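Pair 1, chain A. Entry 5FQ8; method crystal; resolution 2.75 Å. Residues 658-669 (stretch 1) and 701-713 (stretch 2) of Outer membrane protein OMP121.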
# COMPACT_ATOMS: atom_id res chain seq x y z
N LYS A 658 45.18 -50.25 -1.52
CA LYS A 658 45.55 -48.92 -1.00
C LYS A 658 44.65 -47.83 -1.57
O LYS A 658 45.11 -46.86 -2.18
CB LYS A 658 47.02 -48.60 -1.27
CG LYS A 658 48.00 -49.59 -0.70
CD LYS A 658 48.28 -49.38 0.77
CE LYS A 658 49.12 -50.52 1.34
NZ LYS A 658 50.39 -50.77 0.60
N ASN A 659 43.34 -48.01 -1.38
CA ASN A 659 42.31 -47.06 -1.78
C ASN A 659 42.22 -46.86 -3.29
O ASN A 659 41.63 -45.89 -3.74
CB ASN A 659 42.52 -45.70 -1.11
CG ASN A 659 41.73 -45.57 0.15
OD1 ASN A 659 40.55 -45.22 0.12
ND2 ASN A 659 42.38 -45.84 1.27
N ARG A 660 42.79 -47.76 -4.08
CA ARG A 660 42.65 -47.63 -5.52
C ARG A 660 41.38 -48.27 -6.03
O ARG A 660 41.15 -48.27 -7.24
CB ARG A 660 43.86 -48.23 -6.23
CG ARG A 660 45.13 -47.45 -6.00
CD ARG A 660 46.23 -47.91 -6.88
NE ARG A 660 45.95 -47.66 -8.28
CZ ARG A 660 46.65 -48.19 -9.28
NH1 ARG A 660 47.67 -48.99 -9.00
NH2 ARG A 660 46.34 -47.92 -10.53
N LEU A 661 40.55 -48.79 -5.14
CA LEU A 661 39.21 -49.28 -5.45
C LEU A 661 38.40 -49.16 -4.18
O LEU A 661 38.88 -49.53 -3.10
CB LEU A 661 39.24 -50.73 -5.95
CG LEU A 661 37.88 -51.34 -6.27
CD1 LEU A 661 37.26 -50.59 -7.41
CD2 LEU A 661 38.02 -52.80 -6.61
N SER A 662 37.18 -48.63 -4.29
CA SER A 662 36.39 -48.27 -3.12
C SER A 662 34.93 -48.21 -3.51
O SER A 662 34.59 -47.65 -4.56
CB SER A 662 36.86 -46.92 -2.55
OG SER A 662 35.89 -46.37 -1.69
N PHE A 663 34.06 -48.79 -2.68
CA PHE A 663 32.63 -48.77 -2.92
C PHE A 663 31.87 -48.60 -1.61
O PHE A 663 32.32 -49.04 -0.55
CB PHE A 663 32.13 -50.03 -3.63
CG PHE A 663 31.88 -51.19 -2.71
CD1 PHE A 663 30.64 -51.37 -2.12
CD2 PHE A 663 32.88 -52.09 -2.42
CE1 PHE A 663 30.42 -52.42 -1.26
CE2 PHE A 663 32.66 -53.14 -1.58
CZ PHE A 663 31.43 -53.31 -0.99
N ASP A 664 30.70 -47.99 -1.70
CA ASP A 664 29.82 -47.76 -0.56
C ASP A 664 28.40 -48.05 -1.01
O ASP A 664 27.99 -47.58 -2.07
CB ASP A 664 29.95 -46.32 -0.04
CG ASP A 664 29.20 -46.09 1.25
OD1 ASP A 664 29.75 -46.38 2.32
OD2 ASP A 664 28.07 -45.61 1.19
N VAL A 665 27.68 -48.86 -0.24
CA VAL A 665 26.30 -49.24 -0.55
C VAL A 665 25.45 -49.07 0.70
O VAL A 665 25.81 -49.57 1.77
CB VAL A 665 26.19 -50.69 -1.05
CG1 VAL A 665 24.76 -50.98 -1.48
CG2 VAL A 665 27.13 -50.92 -2.17
N SER A 666 24.32 -48.41 0.55
CA SER A 666 23.37 -48.23 1.64
C SER A 666 21.98 -48.67 1.19
O SER A 666 21.60 -48.47 0.04
CB SER A 666 23.35 -46.79 2.10
OG SER A 666 24.64 -46.41 2.52
N TYR A 667 21.25 -49.29 2.12
CA TYR A 667 19.86 -49.67 1.92
C TYR A 667 19.05 -49.08 3.07
O TYR A 667 19.34 -49.36 4.23
CB TYR A 667 19.69 -51.18 1.90
CG TYR A 667 20.28 -51.87 0.69
CD1 TYR A 667 19.55 -52.02 -0.47
CD2 TYR A 667 21.57 -52.39 0.73
CE1 TYR A 667 20.08 -52.66 -1.56
CE2 TYR A 667 22.11 -53.04 -0.36
CZ TYR A 667 21.36 -53.16 -1.50
OH TYR A 667 21.89 -53.79 -2.60
N TYR A 668 18.04 -48.28 2.74
CA TYR A 668 17.30 -47.53 3.73
C TYR A 668 15.80 -47.73 3.58
O TYR A 668 15.29 -47.96 2.48
CB TYR A 668 17.60 -46.05 3.65
CG TYR A 668 17.30 -45.46 2.30
CD1 TYR A 668 16.04 -44.98 2.00
CD2 TYR A 668 18.28 -45.36 1.35
CE1 TYR A 668 15.77 -44.43 0.78
CE2 TYR A 668 18.02 -44.82 0.13
CZ TYR A 668 16.77 -44.36 -0.15
OH TYR A 668 16.55 -43.82 -1.38
N ASN A 669 15.10 -47.59 4.69
CA ASN A 669 13.65 -47.73 4.73
C ASN A 669 13.12 -46.66 5.68
O ASN A 669 13.26 -46.79 6.90
CB ASN A 669 13.27 -49.14 5.19
CG ASN A 669 11.79 -49.29 5.44
OD1 ASN A 669 11.03 -49.56 4.53
ND2 ASN A 669 11.38 -49.13 6.69
N GLY A 701 15.05 -47.22 -0.72
CA GLY A 701 15.91 -47.28 -1.89
C GLY A 701 17.31 -47.76 -1.62
O GLY A 701 17.60 -48.37 -0.59
N ILE A 702 18.17 -47.48 -2.59
CA ILE A 702 19.55 -47.95 -2.61
C ILE A 702 20.44 -46.76 -2.93
O ILE A 702 20.16 -46.01 -3.87
CB ILE A 702 19.77 -49.06 -3.65
CG1 ILE A 702 18.71 -50.14 -3.54
CG2 ILE A 702 21.11 -49.68 -3.48
CD1 ILE A 702 18.80 -51.15 -4.65
N GLU A 703 21.52 -46.61 -2.17
CA GLU A 703 22.54 -45.60 -2.43
C GLU A 703 23.85 -46.33 -2.63
O GLU A 703 24.35 -46.98 -1.70
CB GLU A 703 22.65 -44.59 -1.28
CG GLU A 703 21.47 -43.66 -1.13
CD GLU A 703 21.39 -43.02 0.24
OE1 GLU A 703 22.31 -43.22 1.05
OE2 GLU A 703 20.39 -42.32 0.51
N LEU A 704 24.42 -46.21 -3.82
CA LEU A 704 25.59 -46.98 -4.21
C LEU A 704 26.63 -46.04 -4.78
O LEU A 704 26.33 -45.22 -5.65
CB LEU A 704 25.18 -48.05 -5.21
CG LEU A 704 26.20 -48.68 -6.14
CD1 LEU A 704 27.26 -49.36 -5.32
CD2 LEU A 704 25.47 -49.66 -7.00
N LEU A 705 27.86 -46.17 -4.30
CA LEU A 705 28.99 -45.40 -4.79
C LEU A 705 30.15 -46.34 -5.11
O LEU A 705 30.44 -47.26 -4.35
CB LEU A 705 29.41 -44.35 -3.75
CG LEU A 705 30.70 -43.55 -3.87
CD1 LEU A 705 30.65 -42.69 -5.09
CD2 LEU A 705 30.89 -42.72 -2.64
N ILE A 706 30.80 -46.12 -6.26
CA ILE A 706 31.95 -46.92 -6.66
C ILE A 706 33.01 -46.01 -7.25
O ILE A 706 32.72 -45.23 -8.16
CB ILE A 706 31.59 -48.00 -7.69
CG1 ILE A 706 30.70 -49.05 -7.07
CG2 ILE A 706 32.83 -48.67 -8.21
CD1 ILE A 706 30.02 -49.88 -8.08
N SER A 707 34.23 -46.10 -6.74
CA SER A 707 35.33 -45.30 -7.27
C SER A 707 36.60 -46.13 -7.25
O SER A 707 36.74 -47.08 -6.48
CB SER A 707 35.54 -44.02 -6.46
OG SER A 707 35.71 -44.33 -5.10
N GLY A 708 37.52 -45.76 -8.13
CA GLY A 708 38.81 -46.41 -8.21
C GLY A 708 39.77 -45.57 -9.01
O GLY A 708 39.38 -44.58 -9.64
N THR A 709 41.03 -45.97 -8.98
CA THR A 709 42.10 -45.26 -9.68
C THR A 709 42.81 -46.26 -10.57
O THR A 709 43.85 -46.80 -10.20
CB THR A 709 43.06 -44.59 -8.70
OG1 THR A 709 42.31 -43.91 -7.69
CG2 THR A 709 43.89 -43.58 -9.42
N PRO A 710 42.27 -46.53 -11.76
CA PRO A 710 42.84 -47.58 -12.61
C PRO A 710 44.28 -47.34 -13.03
O PRO A 710 45.00 -48.31 -13.33
CB PRO A 710 41.90 -47.59 -13.82
CG PRO A 710 41.24 -46.27 -13.80
CD PRO A 710 41.05 -45.98 -12.36
N ILE A 711 44.74 -46.10 -13.09
CA ILE A 711 46.12 -45.81 -13.45
C ILE A 711 46.68 -44.82 -12.46
O ILE A 711 46.00 -43.86 -12.09
CB ILE A 711 46.24 -45.27 -14.89
CG1 ILE A 711 45.69 -46.27 -15.89
CG2 ILE A 711 47.67 -45.01 -15.23
CD1 ILE A 711 45.94 -45.85 -17.30
N ARG A 712 47.91 -45.05 -12.03
CA ARG A 712 48.56 -44.17 -11.06
C ARG A 712 50.06 -44.30 -11.26
O ARG A 712 50.62 -45.35 -10.94
CB ARG A 712 48.15 -44.56 -9.65
CG ARG A 712 48.31 -43.50 -8.57
CD ARG A 712 47.07 -43.55 -7.68
NE ARG A 712 47.28 -43.20 -6.27
CZ ARG A 712 48.00 -43.91 -5.41
NH1 ARG A 712 48.62 -45.01 -5.82
NH2 ARG A 712 48.12 -43.50 -4.16
N THR A 713 50.69 -43.28 -11.80
CA THR A 713 52.14 -43.23 -11.83
C THR A 713 52.61 -42.01 -11.05
O THR A 713 51.86 -41.47 -10.23
CB THR A 713 52.67 -43.21 -13.27
OG1 THR A 713 52.50 -41.91 -13.84
CG2 THR A 713 51.94 -44.21 -14.11
O HOH W 1 25.96 -45.34 -0.12

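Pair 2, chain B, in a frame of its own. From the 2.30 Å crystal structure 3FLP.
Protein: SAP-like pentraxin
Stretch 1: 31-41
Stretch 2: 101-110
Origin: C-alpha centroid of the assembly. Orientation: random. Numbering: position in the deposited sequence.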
# COMPACT_ATOMS: atom_id res chain seq x y z
N VAL B 31 -23.55 -20.93 -36.55
CA VAL B 31 -24.06 -20.61 -35.22
C VAL B 31 -25.51 -21.04 -35.08
O VAL B 31 -26.26 -21.05 -36.06
CB VAL B 31 -24.02 -19.07 -34.91
CG1 VAL B 31 -22.58 -18.54 -35.02
CG2 VAL B 31 -24.94 -18.32 -35.87
N ARG B 32 -25.91 -21.41 -33.87
CA ARG B 32 -27.30 -21.76 -33.65
C ARG B 32 -27.97 -20.70 -32.79
O ARG B 32 -29.18 -20.73 -32.56
CB ARG B 32 -27.45 -23.17 -33.06
CG ARG B 32 -26.50 -23.57 -31.96
CD ARG B 32 -26.95 -24.92 -31.40
NE ARG B 32 -26.85 -26.02 -32.36
CZ ARG B 32 -27.55 -27.15 -32.27
NH1 ARG B 32 -28.42 -27.33 -31.29
NH2 ARG B 32 -27.37 -28.12 -33.16
N GLN B 33 -27.17 -19.74 -32.34
CA GLN B 33 -27.63 -18.63 -31.51
C GLN B 33 -26.79 -17.40 -31.82
O GLN B 33 -25.63 -17.51 -32.21
CB GLN B 33 -27.49 -18.95 -30.02
CG GLN B 33 -28.29 -20.14 -29.53
CD GLN B 33 -28.02 -20.43 -28.06
OE1 GLN B 33 -26.86 -20.57 -27.65
NE2 GLN B 33 -29.08 -20.54 -27.27
N LEU B 34 -27.36 -16.22 -31.63
CA LEU B 34 -26.62 -15.01 -31.90
C LEU B 34 -27.17 -13.82 -31.12
O LEU B 34 -28.39 -13.63 -31.03
CB LEU B 34 -26.67 -14.70 -33.40
CG LEU B 34 -25.55 -13.84 -33.98
CD1 LEU B 34 -24.22 -14.60 -33.91
CD2 LEU B 34 -25.88 -13.52 -35.43
N THR B 35 -26.27 -13.04 -30.53
CA THR B 35 -26.67 -11.84 -29.80
C THR B 35 -25.85 -10.70 -30.40
O THR B 35 -24.61 -10.74 -30.41
CB THR B 35 -26.37 -11.94 -28.28
OG1 THR B 35 -27.14 -12.99 -27.69
CG2 THR B 35 -26.72 -10.62 -27.59
N VAL B 36 -26.54 -9.70 -30.93
CA VAL B 36 -25.88 -8.55 -31.53
C VAL B 36 -26.25 -7.30 -30.72
O VAL B 36 -27.42 -6.92 -30.64
CB VAL B 36 -26.31 -8.36 -33.01
CG1 VAL B 36 -25.60 -7.14 -33.62
CG2 VAL B 36 -25.99 -9.62 -33.81
N CYS B 37 -25.24 -6.69 -30.11
CA CYS B 37 -25.44 -5.50 -29.30
C CYS B 37 -24.58 -4.36 -29.86
O CYS B 37 -23.48 -4.60 -30.37
CB CYS B 37 -24.98 -5.75 -27.85
SG CYS B 37 -25.98 -6.64 -26.60
N GLN B 38 -25.08 -3.13 -29.78
CA GLN B 38 -24.31 -1.97 -30.24
C GLN B 38 -24.98 -0.67 -29.83
O GLN B 38 -26.15 -0.64 -29.45
CB GLN B 38 -24.11 -1.98 -31.77
CG GLN B 38 -25.27 -1.42 -32.59
CD GLN B 38 -26.26 -2.49 -33.00
OE1 GLN B 38 -26.01 -3.24 -33.94
NE2 GLN B 38 -27.38 -2.56 -32.29
N ARG B 39 -24.21 0.42 -29.88
CA ARG B 39 -24.73 1.73 -29.54
C ARG B 39 -25.03 2.43 -30.86
O ARG B 39 -24.19 2.44 -31.77
CB ARG B 39 -23.69 2.50 -28.72
CG ARG B 39 -23.44 1.86 -27.34
CD ARG B 39 -22.14 2.32 -26.66
NE ARG B 39 -21.83 1.41 -25.57
CZ ARG B 39 -22.50 1.36 -24.42
NH1 ARG B 39 -23.52 2.20 -24.19
NH2 ARG B 39 -22.20 0.44 -23.51
N ILE B 40 -26.23 2.99 -30.98
CA ILE B 40 -26.62 3.67 -32.21
C ILE B 40 -27.29 5.02 -31.99
O ILE B 40 -27.97 5.25 -30.98
CB ILE B 40 -27.60 2.81 -33.07
CG1 ILE B 40 -28.82 2.42 -32.23
CG2 ILE B 40 -26.89 1.59 -33.62
CD1 ILE B 40 -29.91 1.70 -33.01
N LYS B 41 -27.08 5.91 -32.96
CA LYS B 41 -27.66 7.24 -32.97
C LYS B 41 -28.32 7.31 -34.34
O LYS B 41 -27.66 7.57 -35.34
CB LYS B 41 -26.58 8.32 -32.85
CG LYS B 41 -27.12 9.74 -33.01
CD LYS B 41 -26.01 10.76 -33.15
CE LYS B 41 -25.16 10.84 -31.89
NZ LYS B 41 -24.18 11.96 -31.99
N HIS B 101 -28.73 2.23 -26.61
CA HIS B 101 -28.05 0.95 -26.71
C HIS B 101 -29.12 -0.03 -27.14
O HIS B 101 -30.20 -0.10 -26.55
CB HIS B 101 -27.44 0.50 -25.38
CG HIS B 101 -26.60 -0.74 -25.51
ND1 HIS B 101 -27.13 -2.01 -25.53
CD2 HIS B 101 -25.26 -0.89 -25.71
CE1 HIS B 101 -26.17 -2.89 -25.73
NE2 HIS B 101 -25.03 -2.24 -25.85
N VAL B 102 -28.84 -0.77 -28.20
CA VAL B 102 -29.80 -1.73 -28.72
C VAL B 102 -29.16 -3.10 -28.83
O VAL B 102 -27.98 -3.23 -29.17
CB VAL B 102 -30.33 -1.27 -30.12
CG1 VAL B 102 -31.03 -2.42 -30.82
CG2 VAL B 102 -31.29 -0.10 -29.95
N CYS B 103 -29.94 -4.12 -28.52
CA CYS B 103 -29.43 -5.47 -28.60
C CYS B 103 -30.51 -6.44 -29.08
O CYS B 103 -31.67 -6.35 -28.67
CB CYS B 103 -28.89 -5.91 -27.23
SG CYS B 103 -27.73 -7.30 -27.40
N HIS B 104 -30.12 -7.34 -29.98
CA HIS B 104 -31.02 -8.36 -30.51
C HIS B 104 -30.51 -9.71 -30.03
O HIS B 104 -29.34 -10.05 -30.25
CB HIS B 104 -31.02 -8.37 -32.04
CG HIS B 104 -31.75 -7.22 -32.66
ND1 HIS B 104 -31.32 -5.91 -32.56
CD2 HIS B 104 -32.87 -7.18 -33.42
CE1 HIS B 104 -32.13 -5.13 -33.24
NE2 HIS B 104 -33.08 -5.87 -33.78
N VAL B 105 -31.37 -10.48 -29.38
CA VAL B 105 -31.02 -11.80 -28.88
C VAL B 105 -31.81 -12.86 -29.65
O VAL B 105 -33.04 -12.83 -29.66
CB VAL B 105 -31.35 -11.91 -27.38
CG1 VAL B 105 -31.20 -13.34 -26.90
CG2 VAL B 105 -30.42 -10.98 -26.58
N TRP B 106 -31.10 -13.78 -30.29
CA TRP B 106 -31.76 -14.83 -31.06
C TRP B 106 -31.25 -16.22 -30.73
O TRP B 106 -30.04 -16.45 -30.63
CB TRP B 106 -31.57 -14.62 -32.56
CG TRP B 106 -32.11 -15.78 -33.37
CD1 TRP B 106 -33.43 -16.11 -33.53
CD2 TRP B 106 -31.36 -16.78 -34.06
NE1 TRP B 106 -33.54 -17.26 -34.29
CE2 TRP B 106 -32.28 -17.68 -34.63
CE3 TRP B 106 -29.99 -16.99 -34.26
CZ2 TRP B 106 -31.89 -18.79 -35.38
CZ3 TRP B 106 -29.59 -18.10 -35.02
CH2 TRP B 106 -30.54 -18.98 -35.56
N SER B 107 -32.18 -17.15 -30.58
CA SER B 107 -31.84 -18.53 -30.28
C SER B 107 -32.58 -19.46 -31.23
O SER B 107 -33.80 -19.54 -31.20
CB SER B 107 -32.22 -18.87 -28.84
OG SER B 107 -31.87 -20.21 -28.54
N GLY B 108 -31.83 -20.14 -32.09
CA GLY B 108 -32.44 -21.06 -33.02
C GLY B 108 -32.78 -22.36 -32.32
O GLY B 108 -33.55 -23.18 -32.85
N VAL B 109 -32.22 -22.57 -31.13
CA VAL B 109 -32.47 -23.78 -30.38
C VAL B 109 -33.94 -23.87 -29.99
O VAL B 109 -34.57 -24.91 -30.16
CB VAL B 109 -31.61 -23.85 -29.08
CG1 VAL B 109 -31.86 -25.16 -28.37
CG2 VAL B 109 -30.12 -23.73 -29.43
N ASP B 110 -34.50 -22.76 -29.49
CA ASP B 110 -35.90 -22.73 -29.09
C ASP B 110 -36.73 -21.79 -29.96
O ASP B 110 -37.94 -21.71 -29.80
CB ASP B 110 -36.02 -22.34 -27.61
CG ASP B 110 -35.55 -20.91 -27.33
OD1 ASP B 110 -34.97 -20.26 -28.23
OD2 ASP B 110 -35.76 -20.44 -26.18
O HOH W 2 -28.62 -5.21 -32.21

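What backbone arrangement do the two pairs share? Each is a pair of neighbouring antiparallel strands, with angles of 178° in pair 1 and 176° in pair 2 between their directions, and N, CA and C of 14 central residues superpose with an RMSD of 0.6 Å. The register is the same. Ser A662 with Ser A707 falls on Leu B34 with Trp B106, Asp A664 with Leu A705 on Val B36 with His B104, and Ser A666 with Glu A703 on Gln B38 with Val B102. Each of these pairs exchanges two backbone hydrogen bonds, as from Leu A705 N to Asp A664 O (2.6 Å) and from His B104 N to Val B36 O (2.8 Å). Between them lie the non-hydrogen-bonded pairs, where the chains come closer and CA-H...O contacts help fill the gap, such as Val A665 CA to Glu A703 O at 3.2 Å and Cys B37 CA to Val B102 O at 3.4 Å.

How is the central non-hydrogen-bonded position filled? In pair 1, Val A665 faces Leu A704, and the contact is purely apolar, with Val A665 CG2 3.5 Å from Leu A704 CD1. The matching residues in pair 2, Cys B37 and Cys B103, form a disulfide, SG to SG 2.0 Å, with a chi3 of -87°. One pair therefore packs by van der Waals contact where the other is covalently tied, yet the backbones hardly differ: the CA atoms of both positions superpose within 0.4 Å. On the same face, Tyr A667 CE1 packs 3.5 Å from Ile A702 CG1; the matching Arg B39 brings CG to 3.7 Å from His B101 CD2 and lays its guanidinium face over that atom.

What occupies the other face of the sheet? In pair 1 much of it is polar, and a water bridges the strands: it donates to Asp A664 OD2 (2.5 Å) and to Glu A703 O (2.8 Å), and also hydrogen-bonds Ser A666 OG (3.1 Å). Pair 2 has a water here too, but with other partners. It donates to Val B36 O (2.6 Å), accepts from Gln B38 NE2 (2.9 Å) and hydrogen-bonds His B104 ND1 (2.8 Å). Farther along, the small Ser A662 and Ser A707 approach at CB and OG, 3.8 Å apart, whereas Leu B34 CB meets the large ring of Trp B106 at CE3, 4.1 Å away.

How is the arginine end of the contact closed? Arg A660 and Arg B32 match, and both accept through the backbone: Thr A709 N donates to Arg A660 O (2.9 Å) and Gly B108 N to Arg B32 O (2.8 Å). The side chains then differ. Arg A660 reaches back to the opposite strand, its NE and NH2 donating to Thr A709 O at 3.0 and 2.8 Å. Arg B32 instead makes an apolar contact, CD to Val B109 CG2 at 3.9 Å, while its carbonyl O lies over one face of the Trp B106 ring, 3.6 Å from CZ3.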